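Local coordinates for putative non-ribosomal peptide synthetase (Actinomadura parvosata subsp. kistnae, PDB 6M7L), which is probably a condensation-type domain of a non-ribosomal peptide synthetase, with a departure from the catalytic motif that makes peptide-bond formation itself doubtful, at residues A[29-34]-A[42-47]; A[120-125]-A[129-134]; A[266-271]-A[337-342]. All coordinates share one frame; numbering follows the deposited sequence.

Contact 1: residues A[29-34]-A[42-47]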
ATOM      1  N   ARG A  29     -20.350   2.946  22.068  1.00 66.31           N
ATOM      2  CA  ARG A  29     -21.038   3.471  23.242  1.00 63.47           C
ATOM      3  C   ARG A  29     -20.278   4.649  23.838  1.00 65.08           C
ATOM      4  O   ARG A  29     -20.859   5.704  24.119  1.00 62.00           O
ATOM      5  CB  ARG A  29     -21.217   2.355  24.273  1.00 64.96           C
ATOM      6  CG  ARG A  29     -21.725   2.811  25.628  1.00 70.77           C
ATOM      7  CD  ARG A  29     -23.134   3.365  25.552  1.00 77.36           C
ATOM      8  NE  ARG A  29     -23.584   3.826  26.862  1.00 91.87           N
ATOM      9  CZ  ARG A  29     -24.734   4.453  27.087  1.00 94.49           C
ATOM     10  NH1 ARG A  29     -25.569   4.703  26.086  1.00 94.15           N
ATOM     11  NH2 ARG A  29     -25.046   4.832  28.318  1.00 85.94           N
ATOM     12  N   ARG A  30     -18.964   4.494  24.020  1.00 57.94           N
ATOM     13  CA  ARG A  30     -18.177   5.584  24.585  1.00 55.00           C
ATOM     14  C   ARG A  30     -18.076   6.754  23.615  1.00 58.44           C
ATOM     15  O   ARG A  30     -18.164   7.918  24.026  1.00 59.35           O
ATOM     16  CB  ARG A  30     -16.788   5.083  24.974  1.00 56.01           C
ATOM     17  CG  ARG A  30     -15.993   6.089  25.782  1.00 54.56           C
ATOM     18  CD  ARG A  30     -14.720   5.487  26.348  1.00 52.01           C
ATOM     19  NE  ARG A  30     -13.971   6.474  27.116  1.00 51.38           N
ATOM     20  CZ  ARG A  30     -13.123   7.345  26.582  1.00 55.86           C
ATOM     21  NH1 ARG A  30     -12.908   7.347  25.274  1.00 63.19           N
ATOM     22  NH2 ARG A  30     -12.487   8.214  27.356  1.00 62.03           N
ATOM     23  N   MET A  31     -17.901   6.468  22.323  1.00 57.68           N
ATOM     24  CA  MET A  31     -17.798   7.539  21.338  1.00 58.15           C
ATOM     25  C   MET A  31     -19.088   8.341  21.258  1.00 54.95           C
ATOM     26  O   MET A  31     -19.056   9.571  21.129  1.00 51.04           O
ATOM     27  CB  MET A  31     -17.439   6.967  19.966  1.00 59.22           C
ATOM     28  CG  MET A  31     -16.048   6.362  19.885  1.00 55.72           C
ATOM     29  SD  MET A  31     -14.774   7.506  20.433  1.00 55.63           S
ATOM     30  CE  MET A  31     -15.181   8.925  19.425  1.00 63.13           C
ATOM     31  N   TRP A  32     -20.235   7.663  21.327  1.00 60.86           N
ATOM     32  CA  TRP A  32     -21.511   8.367  21.287  1.00 66.79           C
ATOM     33  C   TRP A  32     -21.650   9.308  22.477  1.00 60.03           C
ATOM     34  O   TRP A  32     -22.042  10.472  22.324  1.00 47.63           O
ATOM     35  CB  TRP A  32     -22.662   7.360  21.253  1.00 64.28           C
ATOM     36  CG  TRP A  32     -23.997   7.985  20.987  1.00 68.29           C
ATOM     37  CD1 TRP A  32     -24.584   8.173  19.771  1.00 66.14           C
ATOM     38  CD2 TRP A  32     -24.910   8.511  21.959  1.00 73.19           C
ATOM     39  NE1 TRP A  32     -25.807   8.780  19.922  1.00 60.55           N
ATOM     40  CE2 TRP A  32     -26.030   9.000  21.256  1.00 78.52           C
ATOM     41  CE3 TRP A  32     -24.889   8.617  23.355  1.00 73.34           C
ATOM     42  CZ2 TRP A  32     -27.120   9.585  21.902  1.00 72.65           C
ATOM     43  CZ3 TRP A  32     -25.972   9.197  23.992  1.00 67.26           C
ATOM     44  CH2 TRP A  32     -27.071   9.673  23.266  1.00 68.54           C
ATOM     45  N   LEU A  33     -21.315   8.821  23.674  1.00 62.79           N
ATOM     46  CA  LEU A  33     -21.430   9.639  24.877  1.00 61.43           C
ATOM     47  C   LEU A  33     -20.539  10.872  24.792  1.00 59.11           C
ATOM     48  O   LEU A  33     -21.002  12.002  24.992  1.00 60.23           O
ATOM     49  CB  LEU A  33     -21.088   8.800  26.109  1.00 62.09           C
ATOM     50  CG  LEU A  33     -22.104   7.709  26.456  1.00 60.29           C
ATOM     51  CD1 LEU A  33     -21.574   6.789  27.538  1.00 53.52           C
ATOM     52  CD2 LEU A  33     -23.423   8.330  26.880  1.00 66.63           C
ATOM     53  N   LEU A  34     -19.256  10.680  24.474  1.00 55.12           N
ATOM     54  CA  LEU A  34     -18.339  11.808  24.370  1.00 48.49           C
ATOM     55  C   LEU A  34     -18.672  12.741  23.214  1.00 52.70           C
ATOM     56  O   LEU A  34     -18.133  13.853  23.168  1.00 62.49           O
ATOM     57  CB  LEU A  34     -16.902  11.312  24.224  1.00 49.10           C
ATOM     58  CG  LEU A  34     -16.366  10.404  25.329  1.00 55.58           C
ATOM     59  CD1 LEU A  34     -14.903  10.079  25.072  1.00 53.50           C
ATOM     60  CD2 LEU A  34     -16.549  11.041  26.698  1.00 49.99           C
ATOM     61  N   GLU A  42     -13.073  19.678  20.742  1.00 80.15           N
ATOM     62  CA  GLU A  42     -12.897  19.220  19.372  1.00 80.65           C
ATOM     63  C   GLU A  42     -13.500  17.832  19.204  1.00 69.70           C
ATOM     64  O   GLU A  42     -13.304  16.950  20.046  1.00 62.22           O
ATOM     65  CB  GLU A  42     -11.414  19.203  18.999  1.00 74.46           C
ATOM     66  CG  GLU A  42     -10.771  20.579  18.970  1.00 81.99           C
ATOM     67  CD  GLU A  42     -11.391  21.489  17.929  1.00 96.62           C
ATOM     68  OE1 GLU A  42     -11.359  21.132  16.733  1.00 98.87           O
ATOM     69  OE2 GLU A  42     -11.920  22.557  18.310  1.00101.52           O
ATOM     70  N   GLY A  43     -14.254  17.652  18.123  1.00 63.62           N
ATOM     71  CA  GLY A  43     -14.860  16.359  17.874  1.00 55.45           C
ATOM     72  C   GLY A  43     -13.805  15.279  17.717  1.00 59.54           C
ATOM     73  O   GLY A  43     -12.743  15.498  17.129  1.00 63.77           O
ATOM     74  N   LEU A  44     -14.095  14.107  18.275  1.00 61.03           N
ATOM     75  CA  LEU A  44     -13.222  12.946  18.122  1.00 57.00           C
ATOM     76  C   LEU A  44     -13.502  12.347  16.752  1.00 55.30           C
ATOM     77  O   LEU A  44     -14.363  11.480  16.584  1.00 55.31           O
ATOM     78  CB  LEU A  44     -13.453  11.944  19.242  1.00 50.93           C
ATOM     79  CG  LEU A  44     -12.932  12.370  20.614  1.00 66.56           C
ATOM     80  CD1 LEU A  44     -13.339  11.371  21.692  1.00 59.97           C
ATOM     81  CD2 LEU A  44     -11.420  12.525  20.563  1.00 57.76           C
ATOM     82  N   HIS A  45     -12.767  12.834  15.754  1.00 55.77           N
ATOM     83  CA  HIS A  45     -12.979  12.466  14.365  1.00 53.32           C
ATOM     84  C   HIS A  45     -11.673  11.993  13.741  1.00 54.93           C
ATOM     85  O   HIS A  45     -10.579  12.368  14.171  1.00 57.71           O
ATOM     86  CB  HIS A  45     -13.516  13.646  13.541  1.00 49.96           C
ATOM     87  CG  HIS A  45     -14.700  14.332  14.148  1.00 57.59           C
ATOM     88  ND1 HIS A  45     -14.925  15.684  14.009  1.00 54.57           N
ATOM     89  CD2 HIS A  45     -15.730  13.854  14.884  1.00 51.76           C
ATOM     90  CE1 HIS A  45     -16.040  16.011  14.638  1.00 51.42           C
ATOM     91  NE2 HIS A  45     -16.547  14.919  15.179  1.00 56.84           N
ATOM     92  N   VAL A  46     -11.803  11.165  12.720  1.00 52.99           N
ATOM     93  CA  VAL A  46     -10.726  10.935  11.767  1.00 51.91           C
ATOM     94  C   VAL A  46     -11.013  11.799  10.549  1.00 50.67           C
ATOM     95  O   VAL A  46     -12.173  12.083  10.224  1.00 47.06           O
ATOM     96  CB  VAL A  46     -10.592   9.447  11.383  1.00 47.51           C
ATOM     97  CG1 VAL A  46     -10.053   8.635  12.555  1.00 48.27           C
ATOM     98  CG2 VAL A  46     -11.925   8.902  10.913  1.00 51.13           C
ATOM     99  N   ARG A  47      -9.957  12.244   9.877  1.00 52.82           N
ATOM    100  CA  ARG A  47     -10.169  13.131   8.743  1.00 52.58           C
ATOM    101  C   ARG A  47      -8.973  13.072   7.804  1.00 49.36           C
ATOM    102  O   ARG A  47      -7.843  12.808   8.223  1.00 47.76           O
ATOM    103  CB  ARG A  47     -10.437  14.575   9.190  1.00 41.78           C
ATOM    104  CG  ARG A  47      -9.231  15.316   9.745  1.00 48.54           C
ATOM    105  CD  ARG A  47      -8.905  14.856  11.177  1.00 58.93           C
ATOM    106  NE  ARG A  47      -7.533  14.371  11.268  1.00 70.63           N
ATOM    107  CZ  ARG A  47      -6.496  15.137  11.586  1.00 74.23           C
ATOM    108  NH1 ARG A  47      -5.278  14.614  11.612  1.00 69.63           N
ATOM    109  NH2 ARG A  47      -6.681  16.422  11.875  1.00 71.22           N
TER

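Contact 2: residues A[120-125]-A[129-134]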
ATOM      1  N   ARG A 120     -16.080  20.477  13.465  1.00 55.54           N
ATOM      2  CA  ARG A 120     -17.520  20.667  13.603  1.00 60.88           C
ATOM      3  C   ARG A 120     -18.162  19.401  14.162  1.00 64.58           C
ATOM      4  O   ARG A 120     -17.971  18.313  13.601  1.00 62.54           O
ATOM      5  CB  ARG A 120     -18.159  21.028  12.263  1.00 66.03           C
ATOM      6  CG  ARG A 120     -17.915  22.452  11.800  1.00 63.00           C
ATOM      7  CD  ARG A 120     -18.746  22.770  10.569  1.00 53.95           C
ATOM      8  NE  ARG A 120     -18.691  24.189  10.229  1.00 61.83           N
ATOM      9  CZ  ARG A 120     -19.274  24.724   9.162  1.00 70.62           C
ATOM     10  NH1 ARG A 120     -19.962  23.958   8.324  1.00 65.35           N
ATOM     11  NH2 ARG A 120     -19.170  26.027   8.932  1.00 68.59           N
ATOM     12  N   PRO A 121     -18.921  19.496  15.250  1.00 71.02           N
ATOM     13  CA  PRO A 121     -19.453  18.289  15.890  1.00 64.19           C
ATOM     14  C   PRO A 121     -20.513  17.610  15.037  1.00 60.39           C
ATOM     15  O   PRO A 121     -21.149  18.217  14.173  1.00 56.37           O
ATOM     16  CB  PRO A 121     -20.056  18.815  17.199  1.00 68.67           C
ATOM     17  CG  PRO A 121     -19.451  20.183  17.394  1.00 73.58           C
ATOM     18  CD  PRO A 121     -19.235  20.713  16.014  1.00 69.53           C
ATOM     19  N   PHE A 122     -20.690  16.318  15.296  1.00 62.18           N
ATOM     20  CA  PHE A 122     -21.744  15.526  14.683  1.00 61.14           C
ATOM     21  C   PHE A 122     -22.901  15.361  15.660  1.00 61.40           C
ATOM     22  O   PHE A 122     -22.692  15.160  16.860  1.00 65.41           O
ATOM     23  CB  PHE A 122     -21.237  14.140  14.272  1.00 60.08           C
ATOM     24  CG  PHE A 122     -20.326  14.142  13.077  1.00 63.62           C
ATOM     25  CD1 PHE A 122     -18.952  14.201  13.238  1.00 61.66           C
ATOM     26  CD2 PHE A 122     -20.842  14.050  11.795  1.00 66.29           C
ATOM     27  CE1 PHE A 122     -18.108  14.188  12.142  1.00 59.79           C
ATOM     28  CE2 PHE A 122     -20.002  14.035  10.693  1.00 56.13           C
ATOM     29  CZ  PHE A 122     -18.634  14.104  10.867  1.00 57.34           C
ATOM     30  N   ASP A 123     -24.121  15.448  15.140  1.00 69.32           N
ATOM     31  CA  ASP A 123     -25.319  15.049  15.878  1.00 63.61           C
ATOM     32  C   ASP A 123     -25.627  13.621  15.444  1.00 60.60           C
ATOM     33  O   ASP A 123     -26.423  13.384  14.535  1.00 68.29           O
ATOM     34  CB  ASP A 123     -26.481  15.996  15.609  1.00 65.98           C
ATOM     35  CG  ASP A 123     -27.757  15.566  16.311  1.00 75.60           C
ATOM     36  OD1 ASP A 123     -27.722  14.560  17.054  1.00 72.45           O
ATOM     37  OD2 ASP A 123     -28.797  16.229  16.116  1.00 79.26           O
ATOM     38  N   LEU A 124     -24.983  12.659  16.108  1.00 57.02           N
ATOM     39  CA  LEU A 124     -25.061  11.261  15.701  1.00 56.77           C
ATOM     40  C   LEU A 124     -26.468  10.682  15.790  1.00 66.16           C
ATOM     41  O   LEU A 124     -26.703   9.597  15.246  1.00 61.45           O
ATOM     42  CB  LEU A 124     -24.102  10.422  16.548  1.00 58.54           C
ATOM     43  CG  LEU A 124     -22.621  10.778  16.399  1.00 57.67           C
ATOM     44  CD1 LEU A 124     -21.762   9.913  17.308  1.00 58.33           C
ATOM     45  CD2 LEU A 124     -22.185  10.636  14.948  1.00 60.65           C
ATOM     46  N   THR A 125     -27.403  11.364  16.457  1.00 69.55           N
ATOM     47  CA  THR A 125     -28.772  10.864  16.506  1.00 68.76           C
ATOM     48  C   THR A 125     -29.509  11.099  15.194  1.00 66.67           C
ATOM     49  O   THR A 125     -30.333  10.269  14.797  1.00 72.19           O
ATOM     50  CB  THR A 125     -29.541  11.511  17.660  1.00 70.73           C
ATOM     51  OG1 THR A 125     -29.657  12.921  17.434  1.00 71.47           O
ATOM     52  CG2 THR A 125     -28.823  11.270  18.981  1.00 62.80           C
ATOM     53  N   PRO A 129     -22.487   9.431  10.121  1.00 51.72           N
ATOM     54  CA  PRO A 129     -21.286   9.810  10.876  1.00 54.77           C
ATOM     55  C   PRO A 129     -20.110  10.232  10.008  1.00 56.81           C
ATOM     56  O   PRO A 129     -18.955  10.042  10.403  1.00 52.37           O
ATOM     57  CB  PRO A 129     -20.968   8.537  11.664  1.00 49.46           C
ATOM     58  CG  PRO A 129     -21.453   7.440  10.774  1.00 54.55           C
ATOM     59  CD  PRO A 129     -22.634   7.969  10.011  1.00 57.20           C
ATOM     60  N   TRP A 130     -20.374  10.804   8.836  1.00 50.88           N
ATOM     61  CA  TRP A 130     -19.290  11.365   8.043  1.00 55.98           C
ATOM     62  C   TRP A 130     -19.849  12.414   7.095  1.00 54.44           C
ATOM     63  O   TRP A 130     -21.055  12.475   6.843  1.00 52.63           O
ATOM     64  CB  TRP A 130     -18.520  10.280   7.276  1.00 59.88           C
ATOM     65  CG  TRP A 130     -19.260   9.644   6.141  1.00 58.34           C
ATOM     66  CD1 TRP A 130     -20.539   9.171   6.152  1.00 59.08           C
ATOM     67  CD2 TRP A 130     -18.747   9.381   4.829  1.00 60.48           C
ATOM     68  NE1 TRP A 130     -20.860   8.646   4.924  1.00 62.55           N
ATOM     69  CE2 TRP A 130     -19.776   8.761   4.095  1.00 64.58           C
ATOM     70  CE3 TRP A 130     -17.519   9.618   4.204  1.00 56.76           C
ATOM     71  CZ2 TRP A 130     -19.613   8.368   2.768  1.00 62.40           C
ATOM     72  CZ3 TRP A 130     -17.361   9.233   2.886  1.00 55.75           C
ATOM     73  CH2 TRP A 130     -18.402   8.615   2.183  1.00 64.95           C
ATOM     74  N   ARG A 131     -18.948  13.248   6.584  1.00 54.38           N
ATOM     75  CA  ARG A 131     -19.313  14.339   5.693  1.00 54.34           C
ATOM     76  C   ARG A 131     -18.077  14.755   4.908  1.00 55.13           C
ATOM     77  O   ARG A 131     -16.948  14.405   5.259  1.00 49.64           O
ATOM     78  CB  ARG A 131     -19.891  15.524   6.469  1.00 50.62           C
ATOM     79  CG  ARG A 131     -19.053  15.922   7.664  1.00 57.29           C
ATOM     80  CD  ARG A 131     -19.482  17.256   8.247  1.00 58.05           C
ATOM     81  NE  ARG A 131     -18.375  17.866   8.972  1.00 61.33           N
ATOM     82  CZ  ARG A 131     -18.227  17.840  10.292  1.00 64.25           C
ATOM     83  NH1 ARG A 131     -19.134  17.247  11.057  1.00 60.80           N
ATOM     84  NH2 ARG A 131     -17.169  18.416  10.843  1.00 65.44           N
ATOM     85  N   ALA A 132     -18.307  15.510   3.837  1.00 53.36           N
ATOM     86  CA  ALA A 132     -17.248  15.929   2.933  1.00 55.25           C
ATOM     87  C   ALA A 132     -17.354  17.422   2.665  1.00 55.97           C
ATOM     88  O   ALA A 132     -18.455  17.958   2.507  1.00 52.23           O
ATOM     89  CB  ALA A 132     -17.307  15.155   1.610  1.00 53.78           C
ATOM     90  N   HIS A 133     -16.201  18.086   2.610  1.00 53.59           N
ATOM     91  CA  HIS A 133     -16.126  19.523   2.364  1.00 54.52           C
ATOM     92  C   HIS A 133     -15.194  19.753   1.184  1.00 62.15           C
ATOM     93  O   HIS A 133     -13.980  19.553   1.300  1.00 59.78           O
ATOM     94  CB  HIS A 133     -15.636  20.269   3.602  1.00 56.60           C
ATOM     95  CG  HIS A 133     -16.301  19.833   4.870  1.00 55.66           C
ATOM     96  ND1 HIS A 133     -17.370  20.506   5.421  1.00 56.42           N
ATOM     97  CD2 HIS A 133     -16.054  18.784   5.689  1.00 60.02           C
ATOM     98  CE1 HIS A 133     -17.749  19.893   6.528  1.00 53.52           C
ATOM     99  NE2 HIS A 133     -16.967  18.846   6.713  1.00 52.82           N
ATOM    100  N   LEU A 134     -15.758  20.167   0.054  1.00 54.36           N
ATOM    101  CA  LEU A 134     -14.977  20.458  -1.137  1.00 54.53           C
ATOM    102  C   LEU A 134     -14.623  21.938  -1.163  1.00 59.97           C
ATOM    103  O   LEU A 134     -15.480  22.792  -0.909  1.00 65.45           O
ATOM    104  CB  LEU A 134     -15.751  20.070  -2.397  1.00 60.59           C
ATOM    105  CG  LEU A 134     -15.057  20.333  -3.734  1.00 62.44           C
ATOM    106  CD1 LEU A 134     -13.696  19.656  -3.771  1.00 59.30           C
ATOM    107  CD2 LEU A 134     -15.932  19.854  -4.881  1.00 66.22           C
TER

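Contact 3: residues A[266-271]-A[337-342]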
ATOM      1  N   ARG A 266      16.738  -7.230  23.518  1.00 73.34           N
ATOM      2  CA  ARG A 266      17.025  -8.627  23.202  1.00 61.93           C
ATOM      3  C   ARG A 266      17.531  -9.377  24.427  1.00 64.26           C
ATOM      4  O   ARG A 266      17.201 -10.552  24.625  1.00 67.17           O
ATOM      5  CB  ARG A 266      18.055  -8.715  22.078  1.00 61.94           C
ATOM      6  CG  ARG A 266      17.560  -8.323  20.697  1.00 60.58           C
ATOM      7  CD  ARG A 266      18.751  -8.157  19.763  1.00 59.51           C
ATOM      8  NE  ARG A 266      18.373  -7.850  18.387  1.00 57.66           N
ATOM      9  CZ  ARG A 266      19.208  -7.326  17.495  1.00 61.57           C
ATOM     10  NH1 ARG A 266      18.798  -7.076  16.260  1.00 63.77           N
ATOM     11  NH2 ARG A 266      20.455  -7.040  17.846  1.00 58.93           N
ATOM     12  N   SER A 267      18.338  -8.711  25.260  1.00 67.43           N
ATOM     13  CA  SER A 267      18.907  -9.366  26.434  1.00 68.57           C
ATOM     14  C   SER A 267      17.831  -9.904  27.367  1.00 71.07           C
ATOM     15  O   SER A 267      18.040 -10.927  28.028  1.00 76.61           O
ATOM     16  CB  SER A 267      19.818  -8.394  27.183  1.00 63.36           C
ATOM     17  OG  SER A 267      20.173  -8.906  28.455  1.00 73.84           O
ATOM     18  N   ALA A 268      16.675  -9.241  27.432  1.00 68.38           N
ATOM     19  CA  ALA A 268      15.598  -9.641  28.329  1.00 73.81           C
ATOM     20  C   ALA A 268      14.423 -10.270  27.589  1.00 74.66           C
ATOM     21  O   ALA A 268      13.338 -10.406  28.164  1.00 76.07           O
ATOM     22  CB  ALA A 268      15.125  -8.447  29.157  1.00 70.60           C
ATOM     23  N   GLY A 269      14.616 -10.662  26.333  1.00 72.28           N
ATOM     24  CA  GLY A 269      13.536 -11.257  25.570  1.00 71.21           C
ATOM     25  C   GLY A 269      12.411 -10.304  25.239  1.00 72.93           C
ATOM     26  O   GLY A 269      11.253 -10.727  25.144  1.00 68.03           O
ATOM     27  N   GLY A 270      12.718  -9.018  25.066  1.00 70.79           N
ATOM     28  CA  GLY A 270      11.727  -8.017  24.756  1.00 70.15           C
ATOM     29  C   GLY A 270      11.976  -7.374  23.403  1.00 67.54           C
ATOM     30  O   GLY A 270      12.925  -7.705  22.688  1.00 70.77           O
ATOM     31  N   THR A 271      11.095  -6.440  23.067  1.00 68.00           N
ATOM     32  CA  THR A 271      11.157  -5.698  21.819  1.00 64.30           C
ATOM     33  C   THR A 271      11.627  -4.275  22.085  1.00 65.97           C
ATOM     34  O   THR A 271      11.797  -3.854  23.232  1.00 70.73           O
ATOM     35  CB  THR A 271       9.788  -5.686  21.130  1.00 61.17           C
ATOM     36  OG1 THR A 271       8.843  -4.997  21.959  1.00 66.99           O
ATOM     37  CG2 THR A 271       9.301  -7.108  20.899  1.00 59.52           C
ATOM     38  N   ARG A 337       9.534  -6.278  33.801  1.00 68.23           N
ATOM     39  CA  ARG A 337       8.154  -6.016  34.196  1.00 68.96           C
ATOM     40  C   ARG A 337       7.337  -5.509  33.015  1.00 67.99           C
ATOM     41  O   ARG A 337       6.174  -5.893  32.844  1.00 66.69           O
ATOM     42  CB  ARG A 337       8.114  -5.008  35.346  1.00 70.23           C
ATOM     43  CG  ARG A 337       9.143  -5.255  36.434  1.00 69.08           C
ATOM     44  CD  ARG A 337       8.499  -5.395  37.803  1.00 73.86           C
ATOM     45  NE  ARG A 337       9.497  -5.423  38.870  1.00 77.73           N
ATOM     46  CZ  ARG A 337       9.706  -4.427  39.725  1.00 80.42           C
ATOM     47  NH1 ARG A 337       8.979  -3.321  39.649  1.00 77.68           N
ATOM     48  NH2 ARG A 337      10.639  -4.540  40.661  1.00 78.20           N
ATOM     49  N   ALA A 338       7.931  -4.645  32.189  1.00 65.55           N
ATOM     50  CA  ALA A 338       7.248  -4.187  30.985  1.00 62.12           C
ATOM     51  C   ALA A 338       6.977  -5.345  30.035  1.00 65.67           C
ATOM     52  O   ALA A 338       5.878  -5.460  29.479  1.00 64.93           O
ATOM     53  CB  ALA A 338       8.076  -3.103  30.294  1.00 56.16           C
ATOM     54  N   ARG A 339       7.967  -6.221  29.845  1.00 64.33           N
ATOM     55  CA  ARG A 339       7.788  -7.359  28.951  1.00 64.58           C
ATOM     56  C   ARG A 339       6.700  -8.296  29.457  1.00 66.53           C
ATOM     57  O   ARG A 339       5.889  -8.800  28.671  1.00 70.28           O
ATOM     58  CB  ARG A 339       9.110  -8.109  28.796  1.00 72.70           C
ATOM     59  CG  ARG A 339       9.079  -9.230  27.772  1.00 69.97           C
ATOM     60  CD  ARG A 339       9.644 -10.527  28.338  1.00 79.41           C
ATOM     61  NE  ARG A 339      10.851 -10.309  29.130  1.00 78.42           N
ATOM     62  CZ  ARG A 339      10.937 -10.531  30.439  1.00 76.07           C
ATOM     63  NH1 ARG A 339       9.885 -10.989  31.104  1.00 70.65           N
ATOM     64  NH2 ARG A 339      12.075 -10.304  31.081  1.00 74.42           N
ATOM     65  N   ASP A 340       6.656  -8.534  30.772  1.00 71.88           N
ATOM     66  CA  ASP A 340       5.719  -9.513  31.314  1.00 71.07           C
ATOM     67  C   ASP A 340       4.279  -9.024  31.230  1.00 72.38           C
ATOM     68  O   ASP A 340       3.366  -9.817  30.969  1.00 73.37           O
ATOM     69  CB  ASP A 340       6.079  -9.855  32.760  1.00 69.10           C
ATOM     70  CG  ASP A 340       7.374 -10.630  32.870  1.00 72.76           C
ATOM     71  OD1 ASP A 340       8.219 -10.269  33.715  1.00 80.61           O
ATOM     72  OD2 ASP A 340       7.555 -11.593  32.095  1.00 82.57           O
ATOM     73  N   VAL A 341       4.046  -7.728  31.455  1.00 63.91           N
ATOM     74  CA  VAL A 341       2.674  -7.237  31.407  1.00 66.66           C
ATOM     75  C   VAL A 341       2.174  -7.181  29.971  1.00 65.03           C
ATOM     76  O   VAL A 341       0.970  -7.318  29.722  1.00 67.33           O
ATOM     77  CB  VAL A 341       2.551  -5.870  32.108  1.00 63.70           C
ATOM     78  CG1 VAL A 341       3.249  -4.783  31.308  1.00 61.69           C
ATOM     79  CG2 VAL A 341       1.086  -5.521  32.326  1.00 55.84           C
ATOM     80  N   SER A 342       3.076  -6.998  29.002  1.00 63.99           N
ATOM     81  CA  SER A 342       2.646  -6.962  27.609  1.00 66.72           C
ATOM     82  C   SER A 342       2.206  -8.339  27.125  1.00 69.00           C
ATOM     83  O   SER A 342       1.283  -8.441  26.310  1.00 63.33           O
ATOM     84  CB  SER A 342       3.767  -6.416  26.723  1.00 64.24           C
ATOM     85  OG  SER A 342       3.293  -6.168  25.410  1.00 69.20           O
TER

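Contact 1: residues A[29-34]-A[42-47]
Apolar packing carries this contact: Met31 and Leu34, on helix 26-34, close on Leu44, which stands just ahead of strand 45-53. The terminal methyl of Met31 does most of the touching. Its CE rests 3.5 Å from Leu44 CB and also reaches Leu44 CD1, the two side chains crossing at about a right angle. The methionine leaves its helix with CG anti to the carbonyl carbon (chi1 -67°) and then bends at both chi2 and chi3, which folds the methyl back toward the leucine. Leu34 adds a methyl-to-methyl touch, its CD1 lying 3.9 Å from Leu44 CD1. A flexible unbranched thioether and two branched leucines suit this place, because they can mould to one another without any polar group to satisfy. The same Leu34 CD1 also packs over one face of the Arg30 guanidinium, 3.3 Å above its plane and toward the rim.

Two polar interactions lie close by. Arg30 NH1 forms a salt bridge with Glu407. On the other segment, Leu44 is the centre of an inverse gamma turn and is joined through its backbone to Arg150.

The ring of His45 has Gly43 over one face, with Gly43 C 3.6 Å above the ring; the lack of a side chain at Gly43 suits this close cover. His45 ND1 is hydrogen-bonded to Ala118 O, and its ring meets that of His149.

Helix 26-34 thus packs on the residue that precedes strand 45-53, and Met31 also touches His149 of the adjacent strand 141-149. By sequence, His149 and Arg150 begin an HRxxxDE stretch, which departs from the HHxxxDG motif of condensation domains at the second histidine and the glycine, so ordinary condensation activity is doubtful.

Contact 2: residues A[120-125]-A[129-134]
Arg131 lays its guanidinium against the ring of Phe122, the two planes 29° apart and their centres 4.3 Å from each other. NH1 lies over the middle of the ring, 3.1 Å above its plane, which leaves CZ off-centre in the cation-pi contact. Pro129 O lies over the opposite face, displaced toward the rim. Arg131 CG comes in at the rim of the ring, 3.7 Å from Phe122 CZ. From a first torsion that sets CG between the backbone N and the carbonyl carbon (chi1 48°), the chain runs extended from CG to NE, which carries the guanidinium to the loop.

The edge of the guanidinium is engaged too. NH1 and NH2 of Arg131 both grip Arg120 O, the NH2 bond measuring 2.9 Å; both bonds are bent, and NH1 approaches from above the carbonyl plane, off the lone pairs. NH2 also reaches Arg117 O near the end of helix 110-119. On the other flank NE gives a 2.8 Å bond to His133 NE2 that lies in the planes of both groups. Farther along, Leu124 CD2 meets Pro129 CB crosswise at 4.1 Å.

With NE, NH1 and NH2 all engaged, the guanidinium is fixed in rotation and held on the phenylalanine. Its positive charge is probably eased by the carbonyls at the helix end. Because His133 accepts at NE2, its bond from ND1 to Glu101 suggests that the proton sits on ND1.

Contact 3: residues A[266-271]-A[337-342]
The guanidinium of Arg339 meets its partners at its edge: Ala268 O and Gly269 O from the opposing turn, and Asp340 OD2 from its own helix. Ala268 O is the main acceptor. NE reaches it at 2.7 Å, nearly along the C=O axis (169°), although the oxygen is tilted 22° from the guanidinium plane; NH2 adds a weak bond to the same oxygen. NH1 makes a 2.6 Å salt bridge with Asp340 OD2, which should help fix the group's rotation. CG starts anti to the backbone N (chi1 -174°), and bends at chi2 and chi3 then bring NE to the carbonyl. On the way, Arg339 CD passes 3.6 Å from Gly269 O, and its CG packs near Gly270 CA.

Glycine suits position 269 because phi is positive there: it is the C-prime residue of the Schellman motif that ends helix 255-267. A long arginine suits the partner site, reaching a carbonyl just past the end of that helix.

The short turn leads to Thr271, the N-cap of helix 272-288. Helix 331-346 lies beside this turn and helix 272-288, with Ala338 and Arg339 touching Thr274 of helix 272-288 and Val341 packed on strand 317-324.

How the contacts relate
Contacts 1 and 2 are neighbours, with centres 11 Å apart, and both reach the same five-stranded sheet. They meet where the edge of the Phe122 ring, at CD1, points at a face of His45, in an edge-to-face contact, and where Trp32 lies against Leu124 and Thr125. Contact 1 is buried and wholly apolar; contact 2 is partly buried and sets a charged side chain on an aromatic ring. Contact 3 lies on the opposite side of the chain's centre, about 33 Å from contact 1 between centres, at the surface. Like contact 2 it has an arginine bound to a carbonyl just beyond a helix, but there the charge is paired with an aspartate, without a ring.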